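Local coordinates for L-Ala-D/L-Glu epimerase, a muconate lactonizing enzyme (Klebsiella pneumoniae subsp. pneumoniae MGH 78578, PDB 3FCP), which belongs to the enolase superfamily, combining an N-terminal capping domain with a TIM-barrel-like domain, and holds a magnesium ion, at residues Q9-I20 and F329-V341. Residues are numbered along the deposited sequence; the frame is centred on the assembly and turned at random.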
loop_
_atom_site.group_PDB
_atom_site.type_symbol
_atom_site.label_atom_id
_atom_site.label_comp_id
_atom_site.label_asym_id
_atom_site.label_seq_id
_atom_site.Cartn_x
_atom_site.Cartn_y
_atom_site.Cartn_z
ATOM N N GLN A 9 45.405 -26.180 -11.397
ATOM C CA GLN A 9 45.490 -25.304 -12.545
ATOM C C GLN A 9 44.132 -25.015 -13.166
ATOM O O GLN A 9 43.198 -25.812 -13.061
ATOM C CB GLN A 9 46.419 -25.906 -13.606
ATOM C CG GLN A 9 46.733 -24.934 -14.730
ATOM C CD GLN A 9 47.442 -23.681 -14.226
ATOM O OE1 GLN A 9 48.658 -23.686 -14.007
ATOM N NE2 GLN A 9 46.680 -22.607 -14.018
ATOM N N ILE A 10 44.042 -23.854 -13.802
ATOM C CA ILE A 10 42.837 -23.417 -14.483
ATOM C C ILE A 10 43.277 -22.819 -15.815
ATOM O O ILE A 10 44.095 -21.901 -15.858
ATOM C CB ILE A 10 42.060 -22.347 -13.658
ATOM C CG1 ILE A 10 41.488 -22.978 -12.386
ATOM C CG2 ILE A 10 40.933 -21.762 -14.496
ATOM C CD1 ILE A 10 40.761 -21.996 -11.465
ATOM N N GLU A 11 42.749 -23.368 -16.900
ATOM C CA GLU A 11 43.060 -22.900 -18.245
ATOM C C GLU A 11 41.748 -22.425 -18.857
ATOM O O GLU A 11 40.680 -22.865 -18.443
ATOM C CB GLU A 11 43.589 -24.051 -19.106
ATOM C CG GLU A 11 44.851 -24.738 -18.615
ATOM C CD GLU A 11 45.046 -26.091 -19.284
ATOM O OE1 GLU A 11 44.453 -27.084 -18.808
ATOM O OE2 GLU A 11 45.777 -26.158 -20.299
ATOM N N SER A 12 41.826 -21.530 -19.833
ATOM C CA SER A 12 40.631 -21.053 -20.514
ATOM C C SER A 12 41.014 -20.576 -21.905
ATOM O O SER A 12 42.131 -20.112 -22.133
ATOM C CB SER A 12 39.939 -19.930 -19.724
ATOM O OG SER A 12 40.705 -18.742 -19.692
ATOM N N TRP A 13 40.083 -20.715 -22.838
ATOM C CA TRP A 13 40.306 -20.320 -24.220
ATOM C C TRP A 13 39.046 -19.693 -24.780
ATOM O O TRP A 13 37.937 -20.068 -24.391
ATOM C CB TRP A 13 40.602 -21.540 -25.088
ATOM C CG TRP A 13 41.692 -22.440 -24.606
ATOM C CD1 TRP A 13 43.003 -22.416 -24.984
ATOM C CD2 TRP A 13 41.548 -23.549 -23.713
ATOM N NE1 TRP A 13 43.685 -23.452 -24.387
ATOM C CE2 TRP A 13 42.815 -24.162 -23.601
ATOM C CE3 TRP A 13 40.470 -24.088 -22.998
ATOM C CZ2 TRP A 13 43.036 -25.292 -22.802
ATOM C CZ3 TRP A 13 40.689 -25.213 -22.202
ATOM C CH2 TRP A 13 41.964 -25.802 -22.113
ATOM N N ILE A 14 39.217 -18.737 -25.686
ATOM C CA ILE A 14 38.074 -18.140 -26.347
ATOM C C ILE A 14 38.032 -18.954 -27.627
ATOM O O ILE A 14 39.008 -19.000 -28.372
ATOM C CB ILE A 14 38.286 -16.655 -26.696
ATOM C CG1 ILE A 14 38.345 -15.815 -25.416
ATOM C CG2 ILE A 14 37.151 -16.182 -27.593
ATOM C CD1 ILE A 14 38.509 -14.317 -25.652
ATOM N N VAL A 15 36.912 -19.618 -27.861
ATOM C CA VAL A 15 36.762 -20.459 -29.035
ATOM C C VAL A 15 35.696 -19.912 -29.964
ATOM O O VAL A 15 34.582 -19.626 -29.533
ATOM C CB VAL A 15 36.377 -21.887 -28.622
ATOM C CG1 VAL A 15 36.317 -22.781 -29.836
ATOM C CG2 VAL A 15 37.386 -22.421 -27.622
ATOM N N ASP A 16 36.047 -19.755 -31.237
ATOM C CA ASP A 16 35.105 -19.261 -32.231
ATOM C C ASP A 16 34.706 -20.431 -33.113
ATOM O O ASP A 16 35.504 -20.919 -33.920
ATOM C CB ASP A 16 35.733 -18.146 -33.076
ATOM C CG ASP A 16 36.096 -16.930 -32.251
ATOM O OD1 ASP A 16 35.263 -16.512 -31.421
ATOM O OD2 ASP A 16 37.203 -16.386 -32.431
ATOM N N VAL A 17 33.473 -20.888 -32.931
ATOM C CA VAL A 17 32.944 -22.010 -33.684
ATOM C C VAL A 17 31.937 -21.517 -34.705
ATOM O O VAL A 17 31.159 -20.600 -34.433
ATOM C CB VAL A 17 32.263 -23.037 -32.752
ATOM C CG1 VAL A 17 33.295 -23.661 -31.832
ATOM C CG2 VAL A 17 31.174 -22.359 -31.930
ATOM N N PRO A 18 31.942 -22.121 -35.904
ATOM C CA PRO A 18 31.025 -21.742 -36.981
ATOM C C PRO A 18 29.575 -22.143 -36.719
ATOM O O PRO A 18 29.297 -23.205 -36.155
ATOM C CB PRO A 18 31.615 -22.460 -38.190
ATOM C CG PRO A 18 32.127 -23.723 -37.583
ATOM C CD PRO A 18 32.824 -23.222 -36.334
ATOM N N THR A 19 28.659 -21.278 -37.134
ATOM C CA THR A 19 27.234 -21.517 -36.976
ATOM C C THR A 19 26.654 -21.985 -38.311
ATOM O O THR A 19 27.281 -21.823 -39.360
ATOM C CB THR A 19 26.511 -20.231 -36.572
ATOM O OG1 THR A 19 26.652 -19.266 -37.622
ATOM C CG2 THR A 19 27.101 -19.668 -35.287
ATOM N N ILE A 20 25.456 -22.559 -38.269
ATOM C CA ILE A 20 24.794 -23.038 -39.477
ATOM C C ILE A 20 24.306 -21.858 -40.321
ATOM O O ILE A 20 23.970 -20.794 -39.791
ATOM C CB ILE A 20 23.582 -23.933 -39.135
ATOM C CG1 ILE A 20 22.575 -23.143 -38.290
ATOM C CG2 ILE A 20 24.051 -25.179 -38.395
ATOM C CD1 ILE A 20 21.297 -23.906 -37.959
ATOM N N PHE A 329 18.667 -25.554 -27.291
ATOM C CA PHE A 329 18.956 -25.952 -28.670
ATOM C C PHE A 329 20.254 -25.336 -29.199
ATOM O O PHE A 329 20.584 -25.478 -30.384
ATOM C CB PHE A 329 17.785 -25.545 -29.574
ATOM C CG PHE A 329 17.489 -24.066 -29.560
ATOM C CD1 PHE A 329 18.308 -23.173 -30.241
ATOM C CD2 PHE A 329 16.399 -23.569 -28.851
ATOM C CE1 PHE A 329 18.052 -21.806 -30.218
ATOM C CE2 PHE A 329 16.130 -22.200 -28.819
ATOM C CZ PHE A 329 16.960 -21.316 -29.505
ATOM N N GLY A 330 20.981 -24.657 -28.317
ATOM C CA GLY A 330 22.228 -24.012 -28.694
ATOM C C GLY A 330 23.169 -24.831 -29.567
ATOM O O GLY A 330 23.670 -24.320 -30.568
ATOM N N PRO A 331 23.436 -26.099 -29.218
ATOM C CA PRO A 331 24.336 -26.938 -30.020
ATOM C C PRO A 331 23.854 -27.153 -31.454
ATOM O O PRO A 331 24.661 -27.319 -32.365
ATOM C CB PRO A 331 24.379 -28.251 -29.235
ATOM C CG PRO A 331 24.144 -27.814 -27.825
ATOM C CD PRO A 331 23.032 -26.802 -27.988
ATOM N N LEU A 332 22.539 -27.151 -31.645
ATOM C CA LEU A 332 21.956 -27.365 -32.965
ATOM C C LEU A 332 22.172 -26.210 -33.938
ATOM O O LEU A 332 21.905 -26.346 -35.135
ATOM C CB LEU A 332 20.460 -27.665 -32.831
ATOM C CG LEU A 332 20.139 -28.933 -32.037
ATOM C CD1 LEU A 332 18.641 -29.137 -31.959
ATOM C CD2 LEU A 332 20.811 -30.127 -32.693
ATOM N N LEU A 333 22.657 -25.079 -33.434
ATOM C CA LEU A 333 22.909 -23.921 -34.290
ATOM C C LEU A 333 24.348 -23.904 -34.801
ATOM O O LEU A 333 24.706 -23.077 -35.638
ATOM C CB LEU A 333 22.662 -22.618 -33.523
ATOM C CG LEU A 333 21.273 -22.323 -32.963
ATOM C CD1 LEU A 333 21.320 -21.010 -32.192
ATOM C CD2 LEU A 333 20.252 -22.257 -34.091
ATOM N N LEU A 334 25.170 -24.817 -34.298
ATOM C CA LEU A 334 26.576 -24.862 -34.683
ATOM C C LEU A 334 26.894 -25.948 -35.703
ATOM O O LEU A 334 26.283 -27.017 -35.698
ATOM C CB LEU A 334 27.441 -25.086 -33.440
ATOM C CG LEU A 334 27.157 -24.217 -32.210
ATOM C CD1 LEU A 334 27.928 -24.782 -31.032
ATOM C CD2 LEU A 334 27.540 -22.765 -32.467
ATOM N N LYS A 335 27.859 -25.667 -36.577
ATOM C CA LYS A 335 28.273 -26.643 -37.576
ATOM C C LYS A 335 29.316 -27.572 -36.960
ATOM O O LYS A 335 29.574 -28.659 -37.474
ATOM C CB LYS A 335 28.850 -25.941 -38.807
ATOM C CG LYS A 335 27.848 -25.045 -39.511
ATOM C CD LYS A 335 28.022 -25.079 -41.026
ATOM C CE LYS A 335 29.386 -24.558 -41.454
ATOM N NZ LYS A 335 29.572 -24.654 -42.932
ATOM N N ASP A 336 29.908 -27.137 -35.850
ATOM C CA ASP A 336 30.912 -27.930 -35.144
ATOM C C ASP A 336 31.017 -27.424 -33.703
ATOM O O ASP A 336 30.626 -26.297 -33.407
ATOM C CB ASP A 336 32.278 -27.809 -35.837
ATOM C CG ASP A 336 33.146 -29.051 -35.652
ATOM O OD1 ASP A 336 34.306 -29.047 -36.121
ATOM O OD2 ASP A 336 32.675 -30.037 -35.047
ATOM N N ASP A 337 31.542 -28.258 -32.813
ATOM C CA ASP A 337 31.690 -27.894 -31.406
ATOM C C ASP A 337 33.069 -28.376 -30.945
ATOM O O ASP A 337 33.822 -28.950 -31.732
ATOM C CB ASP A 337 30.600 -28.579 -30.571
ATOM C CG ASP A 337 30.259 -27.810 -29.292
ATOM O OD1 ASP A 337 31.159 -27.171 -28.699
ATOM O OD2 ASP A 337 29.083 -27.863 -28.877
ATOM N N ILE A 338 33.395 -28.156 -29.675
ATOM C CA ILE A 338 34.687 -28.584 -29.159
ATOM C C ILE A 338 34.628 -29.843 -28.289
ATOM O O ILE A 338 35.568 -30.128 -27.546
ATOM C CB ILE A 338 35.401 -27.435 -28.381
ATOM C CG1 ILE A 338 34.420 -26.720 -27.445
ATOM C CG2 ILE A 338 36.010 -26.439 -29.363
ATOM C CD1 ILE A 338 34.006 -27.531 -26.238
ATOM N N VAL A 339 33.530 -30.594 -28.380
ATOM C CA VAL A 339 33.393 -31.834 -27.616
ATOM C C VAL A 339 33.625 -33.034 -28.539
ATOM O O VAL A 339 33.472 -32.932 -29.756
ATOM C CB VAL A 339 31.984 -31.985 -26.956
ATOM C CG1 VAL A 339 31.771 -30.888 -25.921
ATOM C CG2 VAL A 339 30.882 -31.943 -28.020
ATOM N N SER A 340 33.993 -34.168 -27.960
ATOM C CA SER A 340 34.233 -35.361 -28.755
ATOM C C SER A 340 32.915 -35.961 -29.244
ATOM O O SER A 340 32.818 -36.399 -30.392
ATOM C CB SER A 340 35.012 -36.395 -27.937
ATOM O OG SER A 340 34.286 -36.784 -26.789
ATOM N N VAL A 341 31.903 -35.959 -28.378
ATOM C CA VAL A 341 30.588 -36.509 -28.715
ATOM C C VAL A 341 29.451 -35.555 -28.317
ATOM O O VAL A 341 29.303 -35.197 -27.145
ATOM C CB VAL A 341 30.366 -37.867 -28.015
ATOM C CG1 VAL A 341 28.989 -38.421 -28.366
ATOM C CG2 VAL A 341 31.457 -38.843 -28.425
#
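Thr19 and Leu334 face each other as the non-hydrogen-bonded pair of a single antiparallel bridge, and two backbone bonds flank them. On one side of the pair Lys335 N donates a nearly straight hydrogen bond (168°) to Pro18 O. On the other, Ile20 N reaches Leu333 O at 2.8 Å. Each donor is tilted from the plane of the carbonyl it meets.

Beyond the bridge, the methylenes of Lys335 run along the backbone of Thr19 and Ile20. CB lies 3.8 Å from Pro18 O and, a little farther off, against Pro18 CG, the two side chains crossing at about a right angle. CG then packs closely on the backbone, 3.3 Å from Thr19 O. CD stays near that carbonyl and also approaches Ile20 CA at 4.1 Å. CE is 4.0 Å from Thr19 O. With bends at chi2 and at chi3 (-62°), the chain finally carries NZ away from the 9-20 segment.

Toward the strand, apolar branches take over. Val17 CG2 touches Leu334 CD2 at 3.7 Å, and further along Val15 CG1 meets Ile338 CG2 at an equal distance. Between them the backbone O of Asp336 lies against Val17 CB; it and Asp336 N are buried without a polar partner in the model. The Asp336 carboxylate bonds through OD1 to Tyr370 OH, and Tyr370 also packs on Val15 and Pro18.

The arrangement is a domain interface of the enolase-superfamily fold: strand 7-17, outermost in its three-stranded antiparallel sheet within this chain, and the loop that continues it meet the loop after helix 307-317 of the barrel domain.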